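Local coordinates for oligopeptide-binding protein appA (Bacillus subtilis, PDB 1XOC) that serves as the solute-binding component of an ABC-type oligopeptide permease, capturing oligopeptides such as tetra- and pentapeptides, but not tripeptides, for import into the cell, at residues A[317-326]-A[466-475]. Residues are numbered along the deposited sequence; the frame is centred on the assembly and turned at random.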
loop_
_atom_site.group_PDB
_atom_site.type_symbol
_atom_site.label_atom_id
_atom_site.label_comp_id
_atom_site.label_asym_id
_atom_site.label_seq_id
_atom_site.Cartn_x
_atom_site.Cartn_y
_atom_site.Cartn_z
ATOM N N TRP A 317 -14.723 8.495 -1.503
ATOM C CA TRP A 317 -15.766 9.487 -1.265
ATOM C C TRP A 317 -15.169 10.877 -1.069
ATOM O O TRP A 317 -15.877 11.872 -1.177
ATOM C CB TRP A 317 -16.645 9.125 -0.057
ATOM C CG TRP A 317 -15.920 8.920 1.234
ATOM C CD1 TRP A 317 -15.534 7.729 1.754
ATOM C CD2 TRP A 317 -15.516 9.917 2.190
ATOM N NE1 TRP A 317 -14.895 7.911 2.939
ATOM C CE2 TRP A 317 -14.901 9.241 3.255
ATOM C CE3 TRP A 317 -15.640 11.295 2.263
ATOM C CZ2 TRP A 317 -14.373 9.904 4.367
ATOM C CZ3 TRP A 317 -15.143 11.962 3.385
ATOM C CH2 TRP A 317 -14.517 11.264 4.420
ATOM N N ASN A 318 -13.878 10.958 -0.772
ATOM C CA ASN A 318 -13.243 12.249 -0.543
ATOM C C ASN A 318 -12.611 12.839 -1.796
ATOM O O ASN A 318 -12.017 13.917 -1.743
ATOM C CB ASN A 318 -12.171 12.100 0.529
ATOM C CG ASN A 318 -11.862 13.403 1.238
ATOM O OD1 ASN A 318 -12.739 14.234 1.466
ATOM N ND2 ASN A 318 -10.598 13.590 1.588
ATOM N N TYR A 319 -12.686 12.121 -2.910
ATOM C CA TYR A 319 -12.052 12.579 -4.126
ATOM C C TYR A 319 -12.803 13.822 -4.557
ATOM O O TYR A 319 -14.040 13.800 -4.620
ATOM C CB TYR A 319 -12.089 11.501 -5.195
ATOM C CG TYR A 319 -11.281 11.835 -6.446
ATOM C CD1 TYR A 319 -11.883 12.467 -7.536
ATOM C CD2 TYR A 319 -9.925 11.542 -6.532
ATOM C CE1 TYR A 319 -11.145 12.770 -8.676
ATOM C CE2 TYR A 319 -9.204 11.823 -7.666
ATOM C CZ TYR A 319 -9.809 12.432 -8.729
ATOM O OH TYR A 319 -9.058 12.720 -9.864
ATOM N N PRO A 320 -12.076 14.919 -4.816
ATOM C CA PRO A 320 -12.710 16.201 -5.078
ATOM C C PRO A 320 -13.269 16.265 -6.488
ATOM O O PRO A 320 -12.510 16.320 -7.445
ATOM C CB PRO A 320 -11.568 17.190 -4.875
ATOM C CG PRO A 320 -10.373 16.443 -5.241
ATOM C CD PRO A 320 -10.611 15.021 -4.857
ATOM N N LYS A 321 -14.587 16.259 -6.594
ATOM C CA LYS A 321 -15.276 16.204 -7.875
ATOM C C LYS A 321 -15.121 17.487 -8.710
ATOM O O LYS A 321 -15.047 17.430 -9.942
ATOM C CB LYS A 321 -16.756 15.925 -7.618
ATOM C CG LYS A 321 -17.532 15.443 -8.831
ATOM C CD LYS A 321 -18.543 14.364 -8.453
ATOM C CE LYS A 321 -17.867 13.060 -8.021
ATOM N NZ LYS A 321 -18.865 11.954 -7.923
ATOM N N ASP A 322 -15.046 18.631 -8.034
ATOM C CA ASP A 322 -15.163 19.941 -8.686
ATOM C C ASP A 322 -14.031 20.903 -8.308
ATOM O O ASP A 322 -14.264 22.100 -8.111
ATOM C CB ASP A 322 -16.527 20.562 -8.327
ATOM C CG ASP A 322 -16.814 20.536 -6.819
ATOM O OD1 ASP A 322 -17.670 21.320 -6.354
ATOM O OD2 ASP A 322 -16.173 19.725 -6.104
ATOM N N ILE A 323 -12.811 20.379 -8.232
ATOM C CA ILE A 323 -11.632 21.151 -7.841
ATOM C C ILE A 323 -10.744 21.424 -9.068
ATOM O O ILE A 323 -10.513 20.535 -9.897
ATOM C CB ILE A 323 -10.833 20.379 -6.747
ATOM C CG1 ILE A 323 -9.936 21.304 -5.942
ATOM C CG2 ILE A 323 -9.986 19.236 -7.348
ATOM C CD1 ILE A 323 -9.003 20.542 -5.013
ATOM N N ASP A 324 -10.253 22.650 -9.198
ATOM C CA ASP A 324 -9.266 22.945 -10.230
ATOM C C ASP A 324 -7.897 23.047 -9.575
ATOM O O ASP A 324 -7.541 24.049 -8.996
ATOM C CB ASP A 324 -9.621 24.232 -10.999
ATOM C CG ASP A 324 -10.551 23.976 -12.217
ATOM O OD1 ASP A 324 -10.562 22.835 -12.747
ATOM O OD2 ASP A 324 -11.253 24.925 -12.659
ATOM N N VAL A 325 -7.136 21.979 -9.663
ATOM C CA VAL A 325 -5.820 21.907 -9.067
ATOM C C VAL A 325 -4.812 22.238 -10.181
ATOM O O VAL A 325 -5.125 22.040 -11.348
ATOM C CB VAL A 325 -5.640 20.478 -8.461
ATOM C CG1 VAL A 325 -4.376 19.820 -8.899
ATOM C CG2 VAL A 325 -5.795 20.523 -6.956
ATOM N N PRO A 326 -3.624 22.780 -9.835
ATOM C CA PRO A 326 -2.626 22.933 -10.893
ATOM C C PRO A 326 -2.212 21.571 -11.436
ATOM O O PRO A 326 -1.902 20.671 -10.666
ATOM C CB PRO A 326 -1.436 23.607 -10.196
ATOM C CG PRO A 326 -1.627 23.401 -8.790
ATOM C CD PRO A 326 -3.119 23.274 -8.544
ATOM N N TYR A 466 -15.369 17.720 6.152
ATOM C CA TYR A 466 -14.062 17.091 5.956
ATOM C C TYR A 466 -13.589 17.215 4.503
ATOM O O TYR A 466 -12.484 17.674 4.242
ATOM C CB TYR A 466 -14.146 15.619 6.342
ATOM C CG TYR A 466 -12.832 14.872 6.364
ATOM C CD1 TYR A 466 -11.989 14.950 7.463
ATOM C CD2 TYR A 466 -12.468 14.039 5.318
ATOM C CE1 TYR A 466 -10.793 14.232 7.510
ATOM C CE2 TYR A 466 -11.271 13.332 5.355
ATOM C CZ TYR A 466 -10.446 13.434 6.447
ATOM O OH TYR A 466 -9.264 12.726 6.519
ATOM N N SER A 467 -14.430 16.794 3.567
ATOM C CA SER A 467 -14.105 16.860 2.152
ATOM C C SER A 467 -13.880 18.307 1.704
ATOM O O SER A 467 -13.058 18.580 0.842
ATOM C CB SER A 467 -15.232 16.216 1.324
ATOM O OG SER A 467 -15.388 14.846 1.655
ATOM N N LYS A 468 -14.617 19.249 2.287
ATOM C CA LYS A 468 -14.488 20.643 1.869
ATOM C C LYS A 468 -13.140 21.203 2.290
ATOM O O LYS A 468 -12.465 21.851 1.503
ATOM C CB LYS A 468 -15.619 21.489 2.450
ATOM C CG LYS A 468 -15.760 22.894 1.839
ATOM C CD LYS A 468 -16.510 22.847 0.505
ATOM C CE LYS A 468 -16.175 24.025 -0.415
ATOM N NZ LYS A 468 -16.041 23.583 -1.850
ATOM N N GLU A 469 -12.741 20.934 3.528
ATOM C CA GLU A 469 -11.438 21.373 4.021
ATOM C C GLU A 469 -10.299 20.647 3.309
ATOM O O GLU A 469 -9.209 21.205 3.137
ATOM C CB GLU A 469 -11.334 21.171 5.535
ATOM C CG GLU A 469 -12.009 22.304 6.321
ATOM C CD GLU A 469 -11.161 23.576 6.383
ATOM O OE1 GLU A 469 -9.921 23.445 6.554
ATOM O OE2 GLU A 469 -11.729 24.691 6.286
ATOM N N TYR A 470 -10.546 19.407 2.886
ATOM C CA TYR A 470 -9.539 18.662 2.130
ATOM C C TYR A 470 -9.268 19.233 0.746
ATOM O O TYR A 470 -8.196 19.012 0.204
ATOM C CB TYR A 470 -9.834 17.146 2.082
ATOM C CG TYR A 470 -8.796 16.393 2.877
ATOM C CD1 TYR A 470 -8.985 16.102 4.219
ATOM C CD2 TYR A 470 -7.585 16.048 2.300
ATOM C CE1 TYR A 470 -7.998 15.458 4.967
ATOM C CE2 TYR A 470 -6.601 15.411 3.033
ATOM C CZ TYR A 470 -6.806 15.106 4.369
ATOM O OH TYR A 470 -5.814 14.459 5.122
ATOM N N GLU A 471 -10.192 19.992 0.171
ATOM C CA GLU A 471 -9.884 20.681 -1.093
ATOM C C GLU A 471 -8.608 21.547 -0.972
ATOM O O GLU A 471 -7.773 21.575 -1.875
ATOM C CB GLU A 471 -11.059 21.553 -1.540
ATOM C CG GLU A 471 -12.281 20.770 -1.995
ATOM C CD GLU A 471 -13.508 21.653 -2.262
ATOM O OE1 GLU A 471 -13.422 22.907 -2.150
ATOM O OE2 GLU A 471 -14.582 21.083 -2.579
ATOM N N GLN A 472 -8.464 22.243 0.152
ATOM C CA GLN A 472 -7.280 23.056 0.402
ATOM C C GLN A 472 -6.011 22.232 0.516
ATOM O O GLN A 472 -4.957 22.672 0.096
ATOM C CB GLN A 472 -7.434 23.851 1.692
ATOM C CG GLN A 472 -8.540 24.851 1.675
ATOM C CD GLN A 472 -8.583 25.645 2.958
ATOM O OE1 GLN A 472 -7.594 26.280 3.336
ATOM N NE2 GLN A 472 -9.725 25.616 3.643
ATOM N N ILE A 473 -6.102 21.058 1.124
ATOM C CA ILE A 473 -4.933 20.184 1.287
ATOM C C ILE A 473 -4.483 19.675 -0.082
ATOM O O ILE A 473 -3.301 19.721 -0.413
ATOM C CB ILE A 473 -5.238 19.021 2.249
ATOM C CG1 ILE A 473 -5.389 19.543 3.669
ATOM C CG2 ILE A 473 -4.117 17.989 2.226
ATOM C CD1 ILE A 473 -6.093 18.577 4.646
ATOM N N TYR A 474 -5.428 19.200 -0.880
ATOM C CA TYR A 474 -5.136 18.807 -2.255
ATOM C C TYR A 474 -4.484 19.920 -3.069
ATOM O O TYR A 474 -3.534 19.668 -3.801
ATOM C CB TYR A 474 -6.421 18.364 -2.939
ATOM C CG TYR A 474 -7.011 17.093 -2.390
ATOM C CD1 TYR A 474 -8.381 16.938 -2.309
ATOM C CD2 TYR A 474 -6.203 16.019 -2.000
ATOM C CE1 TYR A 474 -8.932 15.778 -1.832
ATOM C CE2 TYR A 474 -6.750 14.856 -1.517
ATOM C CZ TYR A 474 -8.109 14.739 -1.459
ATOM O OH TYR A 474 -8.666 13.606 -0.983
ATOM N N GLN A 475 -4.988 21.148 -2.956
ATOM C CA GLN A 475 -4.359 22.278 -3.631
ATOM C C GLN A 475 -2.893 22.428 -3.259
ATOM O O GLN A 475 -2.060 22.647 -4.121
ATOM C CB GLN A 475 -5.080 23.595 -3.318
ATOM C CG GLN A 475 -6.388 23.771 -4.051
ATOM C CD GLN A 475 -6.236 24.012 -5.539
ATOM O OE1 GLN A 475 -7.217 23.942 -6.277
ATOM N NE2 GLN A 475 -5.015 24.300 -5.989
HETATM O O HOH W 1 -12.405 16.646 -1.143
HETATM O O HOH W 2 -15.629 22.593 -4.310
#
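Asn318 reaches between the side chains of Ser467, Tyr470 and Tyr474. With chi1 at -156°, the amide swings away from its own backbone N and onto the helix: OD1 comes 2.7 Å from Ser467 OG, which also hydrogen-bonds Arg463 O one turn back, so that its single proton has two acceptors within reach. The other branch, ND2, rests 3.6 Å from Tyr470 CG, with amide and ring planes 77° apart, and 3.2 Å from Tyr474 OH. That hydroxyl makes a weak hydrogen bond to Asn318 O, which lies at the edge of the tyrosine ring; water 1 donates to the same carbonyl and to Ser467 O, tying loop to helix. Pro320 CD packs 3.5 Å from Tyr474 CE1, and Ile323 CD1 reaches Tyr474 CB at 4.0 Å. In this family 5 solute-binding protein the contact lays the irregular chain between strand 306-307 and helix 332-341 along helix 463-480, whose last turns also meet Val325 and Pro326 through Ala478. Near the helix start, Trp317 CH2 touches Tyr466 CD2 at 3.6 Å, the ring planes inclined at 46°, while Arg463 makes a cation-pi contact with the indole. On the polar flank, water 2 links Glu471 OE2 and, weakly, Asp322 OD1; the salt bridge from Lys468 NZ to Glu471 OE1 (2.7 Å) probably eases the proximity of the two carboxylates. Farther out, Pro425 O and Gln427 N hydrogen-bond the hydroxyls of Tyr466 and Tyr470, respectively.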